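Local coordinates for Exo beta-1,2-glucooligosaccharide sophorohydrolase (non-reducing end) (Parabacteroides distasonis ATCC 8503, PDB 5Z06), which hydrolyses linear beta-1,2-glucan and beta-1,2-glucooligosaccharides of four or more units from the non-reducing end, releasing sophorose, at residues S85-S96 and P129-E140. Numbering follows the deposited sequence.
Sequences STLSMQVRLRES and PGVWHPVSIPLE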
loop_
_atom_site.group_PDB
_atom_site.type_symbol
_atom_site.label_atom_id
_atom_site.label_comp_id
_atom_site.label_asym_id
_atom_site.label_seq_id
_atom_site.Cartn_x
_atom_site.Cartn_y
_atom_site.Cartn_z
ATOM N N SER A 85 -26.041 7.320 -9.327
ATOM C CA SER A 85 -27.500 7.281 -9.284
ATOM C C SER A 85 -28.036 5.884 -9.042
ATOM O O SER A 85 -29.205 5.741 -8.697
ATOM C CB SER A 85 -28.075 7.770 -10.605
ATOM O OG SER A 85 -27.911 9.160 -10.733
ATOM N N THR A 86 -27.204 4.858 -9.230
ATOM C CA THR A 86 -27.685 3.484 -9.270
ATOM C C THR A 86 -26.782 2.570 -8.448
ATOM O O THR A 86 -25.577 2.780 -8.379
ATOM C CB THR A 86 -27.776 2.947 -10.716
ATOM O OG1 THR A 86 -26.467 2.719 -11.225
ATOM C CG2 THR A 86 -28.496 3.930 -11.646
ATOM N N LEU A 87 -27.391 1.582 -7.805
ATOM C CA LEU A 87 -26.678 0.432 -7.290
ATOM C C LEU A 87 -26.768 -0.625 -8.359
ATOM O O LEU A 87 -27.827 -1.212 -8.576
ATOM C CB LEU A 87 -27.307 -0.064 -6.006
ATOM C CG LEU A 87 -26.797 -1.400 -5.464
ATOM C CD1 LEU A 87 -25.332 -1.283 -5.067
ATOM C CD2 LEU A 87 -27.643 -1.799 -4.275
ATOM N N SER A 88 -25.663 -0.845 -9.053
ATOM C CA SER A 88 -25.572 -1.902 -10.037
ATOM C C SER A 88 -24.941 -3.160 -9.423
ATOM O O SER A 88 -24.003 -3.069 -8.641
ATOM C CB SER A 88 -24.777 -1.431 -11.228
ATOM O OG SER A 88 -24.405 -2.513 -12.050
ATOM N N MET A 89 -25.499 -4.324 -9.751
ATOM C CA MET A 89 -24.910 -5.616 -9.419
ATOM C C MET A 89 -25.032 -6.560 -10.600
ATOM O O MET A 89 -25.767 -6.307 -11.560
ATOM C CB MET A 89 -25.634 -6.276 -8.258
ATOM C CG MET A 89 -26.210 -5.331 -7.237
ATOM S SD MET A 89 -26.779 -6.281 -5.835
ATOM C CE MET A 89 -28.267 -6.992 -6.508
ATOM N N GLN A 90 -24.321 -7.668 -10.496
ATOM C CA GLN A 90 -24.513 -8.799 -11.368
ATOM C C GLN A 90 -25.037 -9.891 -10.445
ATOM O O GLN A 90 -24.446 -10.138 -9.389
ATOM C CB GLN A 90 -23.203 -9.198 -12.025
ATOM C CG GLN A 90 -22.707 -8.188 -13.045
ATOM C CD GLN A 90 -23.390 -8.287 -14.392
ATOM O OE1 GLN A 90 -24.189 -9.190 -14.652
ATOM N NE2 GLN A 90 -23.062 -7.362 -15.270
ATOM N N VAL A 91 -26.157 -10.513 -10.831
ATOM C CA VAL A 91 -26.855 -11.488 -9.998
ATOM C C VAL A 91 -27.039 -12.744 -10.827
ATOM O O VAL A 91 -27.470 -12.692 -11.972
ATOM C CB VAL A 91 -28.208 -10.962 -9.515
ATOM C CG1 VAL A 91 -28.854 -11.901 -8.505
ATOM C CG2 VAL A 91 -28.034 -9.607 -8.867
ATOM N N ARG A 92 -26.680 -13.875 -10.247
ATOM C CA ARG A 92 -26.808 -15.146 -10.917
ATOM C C ARG A 92 -27.498 -16.103 -9.963
ATOM O O ARG A 92 -27.146 -16.184 -8.788
ATOM C CB ARG A 92 -25.443 -15.667 -11.305
ATOM C CG ARG A 92 -25.445 -16.999 -12.029
ATOM C CD ARG A 92 -24.076 -17.621 -11.929
ATOM N NE ARG A 92 -23.967 -18.887 -12.632
ATOM C CZ ARG A 92 -23.520 -19.046 -13.871
ATOM N NH1 ARG A 92 -23.151 -18.005 -14.612
ATOM N NH2 ARG A 92 -23.446 -20.271 -14.371
ATOM N N LEU A 93 -28.493 -16.811 -10.478
ATOM C CA LEU A 93 -29.245 -17.755 -9.684
ATOM C C LEU A 93 -28.732 -19.128 -10.048
ATOM O O LEU A 93 -28.572 -19.449 -11.224
ATOM C CB LEU A 93 -30.718 -17.626 -9.987
ATOM C CG LEU A 93 -31.444 -16.495 -9.278
ATOM C CD1 LEU A 93 -30.797 -15.127 -9.459
ATOM C CD2 LEU A 93 -32.855 -16.486 -9.825
ATOM N N ARG A 94 -28.417 -19.929 -9.041
ATOM C CA ARG A 94 -27.963 -21.277 -9.310
ATOM C C ARG A 94 -29.104 -22.128 -9.873
ATOM O O ARG A 94 -28.879 -22.889 -10.806
ATOM C CB ARG A 94 -27.397 -21.915 -8.058
ATOM C CG ARG A 94 -26.589 -23.156 -8.335
ATOM C CD ARG A 94 -25.930 -23.627 -7.059
ATOM N NE ARG A 94 -25.143 -24.829 -7.298
ATOM C CZ ARG A 94 -25.610 -26.075 -7.245
ATOM N NH1 ARG A 94 -26.896 -26.342 -6.961
ATOM N NH2 ARG A 94 -24.777 -27.077 -7.491
ATOM N N GLU A 95 -30.297 -21.993 -9.289
ATOM C CA GLU A 95 -31.509 -22.721 -9.712
ATOM C C GLU A 95 -32.627 -21.749 -10.042
ATOM O O GLU A 95 -32.617 -20.597 -9.593
ATOM C CB GLU A 95 -32.045 -23.642 -8.604
ATOM C CG GLU A 95 -31.023 -24.470 -7.842
ATOM C CD GLU A 95 -30.365 -25.568 -8.658
ATOM O OE1 GLU A 95 -30.671 -25.732 -9.868
ATOM O OE2 GLU A 95 -29.511 -26.268 -8.069
ATOM N N SER A 96 -33.597 -22.229 -10.823
ATOM C CA SER A 96 -34.875 -21.544 -10.964
ATOM C C SER A 96 -35.496 -21.452 -9.609
ATOM O O SER A 96 -35.323 -22.334 -8.774
ATOM C CB SER A 96 -35.818 -22.290 -11.891
ATOM O OG SER A 96 -35.345 -22.190 -13.212
ATOM N N PRO A 129 -31.877 -19.212 -14.264
ATOM C CA PRO A 129 -30.644 -19.557 -13.571
ATOM C C PRO A 129 -29.438 -19.761 -14.503
ATOM O O PRO A 129 -29.598 -19.856 -15.729
ATOM C CB PRO A 129 -31.006 -20.879 -12.905
ATOM C CG PRO A 129 -31.901 -21.536 -13.905
ATOM C CD PRO A 129 -32.738 -20.398 -14.443
ATOM N N GLY A 130 -28.243 -19.823 -13.908
ATOM C CA GLY A 130 -27.012 -20.115 -14.637
ATOM C C GLY A 130 -26.542 -19.049 -15.615
ATOM O O GLY A 130 -25.776 -19.339 -16.550
ATOM N N VAL A 131 -27.005 -17.816 -15.418
ATOM C CA VAL A 131 -26.561 -16.677 -16.231
ATOM C C VAL A 131 -26.500 -15.440 -15.344
ATOM O O VAL A 131 -27.242 -15.325 -14.378
ATOM C CB VAL A 131 -27.486 -16.412 -17.452
ATOM C CG1 VAL A 131 -27.384 -17.533 -18.486
ATOM C CG2 VAL A 131 -28.927 -16.220 -17.013
ATOM N N TRP A 132 -25.600 -14.536 -15.683
ATOM C CA TRP A 132 -25.440 -13.291 -14.951
ATOM C C TRP A 132 -26.462 -12.307 -15.443
ATOM O O TRP A 132 -26.560 -12.076 -16.629
ATOM C CB TRP A 132 -24.019 -12.737 -15.126
ATOM C CG TRP A 132 -23.053 -13.570 -14.369
ATOM C CD1 TRP A 132 -22.232 -14.537 -14.865
ATOM C CD2 TRP A 132 -22.856 -13.559 -12.960
ATOM N NE1 TRP A 132 -21.511 -15.109 -13.847
ATOM C CE2 TRP A 132 -21.877 -14.524 -12.666
ATOM C CE3 TRP A 132 -23.400 -12.812 -11.913
ATOM C CZ2 TRP A 132 -21.433 -14.762 -11.371
ATOM C CZ3 TRP A 132 -22.952 -13.052 -10.619
ATOM C CH2 TRP A 132 -21.974 -14.014 -10.366
ATOM N N HIS A 133 -27.228 -11.755 -14.508
ATOM C CA HIS A 133 -28.248 -10.753 -14.780
ATOM C C HIS A 133 -27.802 -9.404 -14.273
ATOM O O HIS A 133 -27.596 -9.240 -13.067
ATOM C CB HIS A 133 -29.548 -11.125 -14.078
ATOM C CG HIS A 133 -30.125 -12.403 -14.574
ATOM N ND1 HIS A 133 -30.385 -12.617 -15.908
ATOM C CD2 HIS A 133 -30.447 -13.548 -13.931
ATOM C CE1 HIS A 133 -30.871 -13.834 -16.064
ATOM N NE2 HIS A 133 -30.913 -14.422 -14.881
ATOM N N PRO A 134 -27.626 -8.432 -15.186
ATOM C CA PRO A 134 -27.386 -7.091 -14.655
ATOM C C PRO A 134 -28.604 -6.603 -13.890
ATOM O O PRO A 134 -29.723 -6.808 -14.327
ATOM C CB PRO A 134 -27.097 -6.235 -15.908
ATOM C CG PRO A 134 -27.341 -7.107 -17.075
ATOM C CD PRO A 134 -27.277 -8.531 -16.610
ATOM N N VAL A 135 -28.370 -6.027 -12.725
ATOM C CA VAL A 135 -29.398 -5.399 -11.934
ATOM C C VAL A 135 -28.963 -3.961 -11.703
ATOM O O VAL A 135 -27.801 -3.719 -11.401
ATOM C CB VAL A 135 -29.552 -6.119 -10.591
ATOM C CG1 VAL A 135 -30.468 -5.362 -9.643
ATOM C CG2 VAL A 135 -30.085 -7.518 -10.826
ATOM N N SER A 136 -29.898 -3.022 -11.872
ATOM C CA SER A 136 -29.699 -1.608 -11.528
ATOM C C SER A 136 -30.840 -1.181 -10.649
ATOM O O SER A 136 -32.000 -1.267 -11.039
ATOM C CB SER A 136 -29.687 -0.719 -12.762
ATOM O OG SER A 136 -28.578 -1.003 -13.579
ATOM N N ILE A 137 -30.516 -0.729 -9.456
ATOM C CA ILE A 137 -31.509 -0.229 -8.543
ATOM C C ILE A 137 -31.209 1.248 -8.478
ATOM O O ILE A 137 -30.124 1.624 -8.022
ATOM C CB ILE A 137 -31.393 -0.862 -7.151
ATOM C CG1 ILE A 137 -31.504 -2.380 -7.256
ATOM C CG2 ILE A 137 -32.465 -0.295 -6.225
ATOM C CD1 ILE A 137 -31.003 -3.130 -6.048
ATOM N N PRO A 138 -32.147 2.089 -8.963
ATOM C CA PRO A 138 -31.973 3.497 -8.740
ATOM C C PRO A 138 -31.819 3.765 -7.256
ATOM O O PRO A 138 -32.595 3.242 -6.445
ATOM C CB PRO A 138 -33.289 4.103 -9.281
ATOM C CG PRO A 138 -33.682 3.189 -10.381
ATOM C CD PRO A 138 -33.296 1.820 -9.863
ATOM N N LEU A 139 -30.831 4.577 -6.906
ATOM C CA LEU A 139 -30.607 4.948 -5.525
ATOM C C LEU A 139 -31.811 5.681 -4.961
ATOM O O LEU A 139 -32.147 5.545 -3.788
ATOM C CB LEU A 139 -29.320 5.777 -5.402
ATOM C CG LEU A 139 -28.044 4.963 -5.677
ATOM C CD1 LEU A 139 -26.822 5.856 -5.564
ATOM C CD2 LEU A 139 -27.884 3.781 -4.727
ATOM N N GLU A 140 -32.432 6.481 -5.813
ATOM C CA GLU A 140 -33.796 7.018 -5.625
ATOM C C GLU A 140 -34.752 6.039 -4.902
ATOM O O GLU A 140 -35.364 6.401 -3.887
ATOM C CB GLU A 140 -34.336 7.347 -7.016
ATOM C CG GLU A 140 -35.371 8.439 -7.099
ATOM C CD GLU A 140 -35.841 8.639 -8.527
ATOM O OE1 GLU A 140 -35.227 8.053 -9.450
ATOM O OE2 GLU A 140 -36.825 9.371 -8.723
HETATM O O HOH W 1 -29.075 -16.514 -13.176
#
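Trp132 spreads its indole beneath the side chain of Arg92 where strands 86-93 and 132-138 run antiparallel. Arg92 CB stands over the six-membered ring, 3.6 Å from its centroid and 12° off the normal, a CH-pi contact. With CG anti to the backbone N (chi1 -180°) and the chain extended as far as NE, the guanidinium comes beside the five-membered part of the indole, planes 55° apart, and lays one face over Gly130 C, 3.4 Å from its plane. A long arginine suits this place: its methylenes pack on the aromatic ring while its charged end continues across backbone. Gln90, two residues before Arg92 on the same strand, meets the indole with its CB 3.6 Å from Trp132 CE3; a bend at chi2 folds the amide back, bringing OE1 near Trp132 CB and Pro134.

The opposite face is shared by Leu87, Met89, Val91, His133, Val135 and Ile137. Val91 CG2 touches Val135 CG2 at 3.5 Å, whereas Leu87 and Ile137 lie side by side, CD2 to CD1 4.0 Å, as do Met89 and Val135. Leu87, Met89 and Ile137 pack on Ile105 of strand 104-109, in another sheet, as in the core of a beta sandwich. His133 turns NE2 to Arg128 O, giving its polar end a hydrogen bond.

Paired bonds link Leu87 with Ile137, Met89 with Val135 and Val91 with His133. Pro134 and Pro138 occupy non-hydrogen-bonded positions, where a missing N-H costs this pairing nothing. Past the Val91-His133 pair, a water accepts from Leu93 N (2.8 Å) and donates to Val131 O. The chemistry thus implies a two-faced ribbon: largely apolar toward the adjoining sheet, with His133 toward one end; polar groups, prolines and an indole on the other face.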